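Local coordinates for protein AGR_C_4470p (PDB 2HQV) that is of unknown function but belongs to the ChuX/HutX haem utilisation family, so a role in handling haem is probable rather than established, at residues L86-T91 / V95-G100; V147-A152 / A156-F161. One frame throughout, in Å; residues are numbered along the deposited sequence.

Contact 1 (L86-T91 / V95-G100)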
loop_
_atom_site.group_PDB
_atom_site.type_symbol
_atom_site.label_atom_id
_atom_site.label_comp_id
_atom_site.label_asym_id
_atom_site.label_seq_id
_atom_site.Cartn_x
_atom_site.Cartn_y
_atom_site.Cartn_z
ATOM N N LEU A 86 0.152 -15.255 0.734
ATOM C CA LEU A 86 -0.688 -14.092 0.963
ATOM C C LEU A 86 0.193 -12.849 0.944
ATOM O O LEU A 86 1.086 -12.697 1.773
ATOM C CB LEU A 86 -1.422 -14.189 2.305
ATOM C CG LEU A 86 -2.321 -12.981 2.607
ATOM C CD1 LEU A 86 -3.417 -12.894 1.556
ATOM C CD2 LEU A 86 -2.932 -13.108 4.003
HETATM N N MSE A 87 -0.049 -11.985 -0.032
HETATM C CA MSE A 87 0.698 -10.748 -0.173
HETATM C C MSE A 87 -0.018 -9.651 0.605
HETATM O O MSE A 87 -1.227 -9.476 0.469
HETATM C CB MSE A 87 0.800 -10.360 -1.654
HETATM C CG MSE A 87 0.987 -8.867 -1.888
HETATM SE SE MSE A 87 2.757 -8.121 -1.499
HETATM C CE MSE A 87 3.158 -8.844 0.185
ATOM N N ILE A 88 0.720 -8.920 1.432
ATOM C CA ILE A 88 0.106 -7.847 2.206
ATOM C C ILE A 88 0.880 -6.532 2.155
ATOM O O ILE A 88 2.084 -6.488 2.401
ATOM C CB ILE A 88 -0.062 -8.230 3.688
ATOM C CG1 ILE A 88 -0.908 -9.497 3.812
ATOM C CG2 ILE A 88 -0.746 -7.081 4.448
ATOM C CD1 ILE A 88 -1.171 -9.913 5.251
ATOM N N VAL A 89 0.167 -5.466 1.821
ATOM C CA VAL A 89 0.737 -4.129 1.763
ATOM C C VAL A 89 -0.139 -3.346 2.724
ATOM O O VAL A 89 -1.362 -3.480 2.691
ATOM C CB VAL A 89 0.632 -3.506 0.352
ATOM C CG1 VAL A 89 0.945 -2.004 0.414
ATOM C CG2 VAL A 89 1.617 -4.193 -0.598
ATOM N N GLN A 90 0.481 -2.543 3.580
ATOM C CA GLN A 90 -0.265 -1.766 4.562
ATOM C C GLN A 90 0.209 -0.324 4.702
ATOM O O GLN A 90 1.405 -0.050 4.707
ATOM C CB GLN A 90 -0.202 -2.470 5.928
ATOM C CG GLN A 90 -0.517 -1.576 7.127
ATOM C CD GLN A 90 -0.717 -2.366 8.409
ATOM O OE1 GLN A 90 -0.141 -3.438 8.585
ATOM N NE2 GLN A 90 -1.527 -1.829 9.318
ATOM N N THR A 91 -0.745 0.594 4.794
ATOM C CA THR A 91 -0.447 2.009 4.984
ATOM C C THR A 91 -1.367 2.417 6.116
ATOM O O THR A 91 -2.111 1.585 6.632
ATOM C CB THR A 91 -0.788 2.873 3.732
ATOM O OG1 THR A 91 -2.208 2.890 3.518
ATOM C CG2 THR A 91 -0.085 2.316 2.496
ATOM N N VAL A 95 -5.057 -1.801 4.377
ATOM C CA VAL A 95 -4.312 -3.047 4.483
ATOM C C VAL A 95 -4.877 -3.901 3.341
ATOM O O VAL A 95 -6.036 -4.320 3.381
ATOM C CB VAL A 95 -4.565 -3.794 5.814
ATOM C CG1 VAL A 95 -3.803 -5.117 5.801
ATOM C CG2 VAL A 95 -4.118 -2.941 7.000
ATOM N N LEU A 96 -4.078 -4.121 2.306
ATOM C CA LEU A 96 -4.531 -4.912 1.170
ATOM C C LEU A 96 -3.924 -6.309 1.260
ATOM O O LEU A 96 -2.701 -6.472 1.304
ATOM C CB LEU A 96 -4.132 -4.219 -0.139
ATOM C CG LEU A 96 -4.572 -4.813 -1.478
ATOM C CD1 LEU A 96 -6.091 -4.927 -1.542
ATOM C CD2 LEU A 96 -4.053 -3.932 -2.607
ATOM N N GLU A 97 -4.791 -7.314 1.302
ATOM C CA GLU A 97 -4.358 -8.705 1.401
ATOM C C GLU A 97 -4.796 -9.423 0.137
ATOM O O GLU A 97 -5.985 -9.513 -0.159
ATOM C CB GLU A 97 -4.979 -9.350 2.641
ATOM C CG GLU A 97 -4.686 -8.559 3.906
ATOM C CD GLU A 97 -5.450 -9.055 5.121
ATOM O OE1 GLU A 97 -5.306 -8.437 6.192
ATOM O OE2 GLU A 97 -6.186 -10.058 5.009
ATOM N N VAL A 98 -3.816 -9.925 -0.607
ATOM C CA VAL A 98 -4.068 -10.600 -1.868
ATOM C C VAL A 98 -3.478 -12.002 -1.908
ATOM O O VAL A 98 -2.266 -12.180 -1.793
ATOM C CB VAL A 98 -3.467 -9.798 -3.049
ATOM C CG1 VAL A 98 -3.938 -10.386 -4.389
ATOM C CG2 VAL A 98 -3.852 -8.319 -2.929
ATOM N N PRO A 99 -4.337 -13.020 -2.043
ATOM C CA PRO A 99 -3.836 -14.395 -2.105
ATOM C C PRO A 99 -3.450 -14.685 -3.554
ATOM O O PRO A 99 -4.117 -14.222 -4.483
ATOM C CB PRO A 99 -5.035 -15.215 -1.658
ATOM C CG PRO A 99 -6.187 -14.441 -2.236
ATOM C CD PRO A 99 -5.807 -12.996 -1.917
ATOM N N GLY A 100 -2.371 -15.429 -3.753
ATOM C CA GLY A 100 -1.964 -15.762 -5.106
ATOM C C GLY A 100 -0.537 -16.254 -5.186
ATOM O O GLY A 100 0.197 -16.185 -4.205
#
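M87 and V98 face each other as an antiparallel hydrogen-bonded pair. M87 N-H bonds V98 O, and V98 N-H bonds M87 O at 2.8 Å with a nearly straight N-H...O angle of 172°. V89 and L96 repeat the exchange two residues on, L96 N to V89 O at 2.8 Å. CA-H...O contacts add to these bonds, such as I88 CA to L96 O at 3.3 Å. This backbone seam is the tight part.

The side chains divide between two faces. M87, V89, L96 and V98 share the buried one. M87 is a selenomethionine whose side chain leads away from V98 and packs on F158 and I160 of strand 156-161.

The face with L86, I88, Q90, V95, E97 and P99 is looser and partly open to solvent. L86 has CG anti to the backbone N (chi1 180°), and CD1 reaches over the neighbouring strand to V98 C at 3.6 Å. I88 and E97 lie side by side, with I88 CG1 to E97 CG at 3.9 Å. I88 also sends CG2 to V95 CG1 at 3.9 Å. At the exposed end, the extended Q90 runs alongside V95, and its amide NE2 comes within 3.7 Å of V95 CG2 without any polar bond between them.

V95 and E97 also pair with a strand of the second subunit, so the sheet runs on across the interface. L96 and V98 pack there on L96 and V98 of that subunit. The arrangement is a regular antiparallel beta hairpin whose outer strand, 94-100, becomes internal to the sheet through dimer formation.

Contact 2 (V147-A152 / A156-F161)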
loop_
_atom_site.group_PDB
_atom_site.type_symbol
_atom_site.label_atom_id
_atom_site.label_comp_id
_atom_site.label_asym_id
_atom_site.label_seq_id
_atom_site.Cartn_x
_atom_site.Cartn_y
_atom_site.Cartn_z
ATOM N N VAL A 147 7.521 -13.164 5.444
ATOM C CA VAL A 147 8.785 -12.637 4.958
ATOM C C VAL A 147 8.596 -11.138 4.718
ATOM O O VAL A 147 7.804 -10.722 3.867
ATOM C CB VAL A 147 9.212 -13.330 3.649
ATOM C CG1 VAL A 147 10.601 -12.846 3.232
ATOM C CG2 VAL A 147 9.208 -14.846 3.842
ATOM N N TRP A 148 9.330 -10.341 5.488
ATOM C CA TRP A 148 9.255 -8.891 5.413
ATOM C C TRP A 148 10.374 -8.267 4.581
ATOM O O TRP A 148 11.549 -8.406 4.913
ATOM C CB TRP A 148 9.336 -8.295 6.824
ATOM C CG TRP A 148 8.186 -8.624 7.737
ATOM C CD1 TRP A 148 7.481 -9.796 7.796
ATOM C CD2 TRP A 148 7.645 -7.781 8.761
ATOM N NE1 TRP A 148 6.535 -9.729 8.788
ATOM C CE2 TRP A 148 6.611 -8.503 9.394
ATOM C CE3 TRP A 148 7.927 -6.477 9.199
ATOM C CZ2 TRP A 148 5.867 -7.974 10.455
ATOM C CZ3 TRP A 148 7.182 -5.948 10.255
ATOM C CH2 TRP A 148 6.163 -6.695 10.865
ATOM N N PHE A 149 10.017 -7.581 3.506
ATOM C CA PHE A 149 11.021 -6.898 2.706
ATOM C C PHE A 149 11.075 -5.493 3.312
ATOM O O PHE A 149 10.125 -4.722 3.196
ATOM C CB PHE A 149 10.613 -6.877 1.231
ATOM C CG PHE A 149 10.807 -8.201 0.545
ATOM C CD1 PHE A 149 10.083 -9.317 0.952
ATOM C CD2 PHE A 149 11.761 -8.349 -0.460
ATOM C CE1 PHE A 149 10.303 -10.569 0.376
ATOM C CE2 PHE A 149 11.993 -9.597 -1.046
ATOM C CZ PHE A 149 11.261 -10.710 -0.626
HETATM N N MSE A 150 12.177 -5.193 3.995
HETATM C CA MSE A 150 12.356 -3.907 4.675
HETATM C C MSE A 150 12.993 -2.818 3.818
HETATM O O MSE A 150 13.812 -3.103 2.944
HETATM C CB MSE A 150 13.241 -4.082 5.914
HETATM C CG MSE A 150 12.942 -5.300 6.773
HETATM SE SE MSE A 150 11.175 -5.255 7.523
HETATM C CE MSE A 150 11.276 -3.588 8.536
ATOM N N ASN A 151 12.621 -1.568 4.082
ATOM C CA ASN A 151 13.204 -0.441 3.364
ATOM C C ASN A 151 14.300 0.164 4.250
ATOM O O ASN A 151 14.539 -0.310 5.363
ATOM C CB ASN A 151 12.147 0.621 3.028
ATOM C CG ASN A 151 11.402 1.125 4.254
ATOM O OD1 ASN A 151 11.992 1.338 5.312
ATOM N ND2 ASN A 151 10.099 1.336 4.107
ATOM N N ALA A 152 14.963 1.207 3.761
ATOM C CA ALA A 152 16.037 1.844 4.515
ATOM C C ALA A 152 15.545 2.522 5.791
ATOM O O ALA A 152 16.324 2.749 6.716
ATOM C CB ALA A 152 16.772 2.857 3.629
ATOM N N ALA A 156 8.303 -2.073 6.748
ATOM C CA ALA A 156 8.103 -3.148 5.780
ATOM C C ALA A 156 7.526 -2.580 4.486
ATOM O O ALA A 156 6.532 -1.857 4.513
ATOM C CB ALA A 156 7.159 -4.190 6.346
HETATM N N MSE A 157 8.168 -2.899 3.364
HETATM C CA MSE A 157 7.707 -2.454 2.052
HETATM C C MSE A 157 6.435 -3.255 1.752
HETATM O O MSE A 157 5.431 -2.724 1.276
HETATM C CB MSE A 157 8.782 -2.752 1.004
HETATM C CG MSE A 157 10.083 -1.993 1.223
HETATM SE SE MSE A 157 11.480 -2.643 0.042
HETATM C CE MSE A 157 10.716 -2.142 -1.655
ATOM N N PHE A 158 6.498 -4.544 2.057
ATOM C CA PHE A 158 5.374 -5.456 1.885
ATOM C C PHE A 158 5.752 -6.717 2.637
ATOM O O PHE A 158 6.910 -6.876 3.039
ATOM C CB PHE A 158 5.113 -5.751 0.399
ATOM C CG PHE A 158 6.240 -6.465 -0.295
ATOM C CD1 PHE A 158 6.268 -7.855 -0.363
ATOM C CD2 PHE A 158 7.280 -5.745 -0.873
ATOM C CE1 PHE A 158 7.326 -8.521 -1.003
ATOM C CE2 PHE A 158 8.336 -6.394 -1.509
ATOM C CZ PHE A 158 8.359 -7.784 -1.573
ATOM N N LYS A 159 4.781 -7.605 2.832
ATOM C CA LYS A 159 5.013 -8.844 3.571
ATOM C C LYS A 159 4.392 -10.032 2.846
ATOM O O LYS A 159 3.315 -9.919 2.285
ATOM C CB LYS A 159 4.374 -8.748 4.962
ATOM C CG LYS A 159 4.833 -7.572 5.804
ATOM C CD LYS A 159 3.971 -7.402 7.058
ATOM C CE LYS A 159 4.425 -6.182 7.869
ATOM N NZ LYS A 159 3.604 -5.960 9.099
ATOM N N ILE A 160 5.070 -11.171 2.862
ATOM C CA ILE A 160 4.535 -12.374 2.234
ATOM C C ILE A 160 4.270 -13.343 3.389
ATOM O O ILE A 160 5.193 -13.717 4.116
ATOM C CB ILE A 160 5.545 -13.038 1.263
ATOM C CG1 ILE A 160 5.988 -12.049 0.180
ATOM C CG2 ILE A 160 4.918 -14.286 0.641
ATOM C CD1 ILE A 160 4.860 -11.544 -0.722
ATOM N N PHE A 161 3.012 -13.728 3.561
ATOM C CA PHE A 161 2.630 -14.641 4.625
ATOM C C PHE A 161 2.401 -16.062 4.149
ATOM O O PHE A 161 1.923 -16.287 3.040
ATOM C CB PHE A 161 1.348 -14.154 5.305
ATOM C CG PHE A 161 1.575 -13.100 6.335
ATOM C CD1 PHE A 161 1.661 -13.438 7.679
ATOM C CD2 PHE A 161 1.738 -11.770 5.963
ATOM C CE1 PHE A 161 1.908 -12.466 8.648
ATOM C CE2 PHE A 161 1.986 -10.785 6.927
ATOM C CZ PHE A 161 2.070 -11.139 8.271
#
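F158 overlaps the ring of F149 in an offset stack, with centroids 4.5 Å apart and planes 18° from parallel. The two belong to a beta hairpin formed by strands 142-151 and 156-161 in the antiparallel sheet. F158 CZ sits over the F149 face, offset toward its rim, with CG as its nearest atom. F149 CB in turn lies over the F158 face. F158 CG is held between its backbone N and carbonyl carbon (chi1 64°), and this brings the ring across F149. Both rings are buried. F149 also meets F72, I75 and M79 of helix 72-79, while F158 packs on W76 of that helix.

On the opposite face of the sheet W148 and K159 lie side by side. K159 is extended beyond CG and runs along the indole. Its CE stands 3.3 Å from the six-membered ring centroid, almost on the ring normal. NZ follows over the same face as a cation-pi contact. The indole NE1 bonds S146 OG, which would limit rotation of the ring. A156 CB adds an oblique contact to W148 CE3 at 3.7 Å.

The chain turns a corner at M157. V147 and I160 exchange two backbone bonds on one side of the stacked pair. On the other, M157 N bonds F149 O at 2.7 Å.

Contact 1 comes first along the chain and closes before contact 2 opens. Each is a beta hairpin, and their centres lie about 11 Å apart. Strands 85-90 and 156-161 are neighbours in one antiparallel sheet, so the two hairpins join edge to edge. Backbone contacts that are probably hydrogen bonds link them, L86 O to F161 N at 2.8 Å and I88 N to K159 O at 2.9 Å. Contact 2 lies near the centre of the chain, whereas contact 1 carries 94-100, one of the two outermost strands of the sheet within the chain. Contact 1 continues the sheet into the second subunit, while contact 2 meets that subunit through side chains.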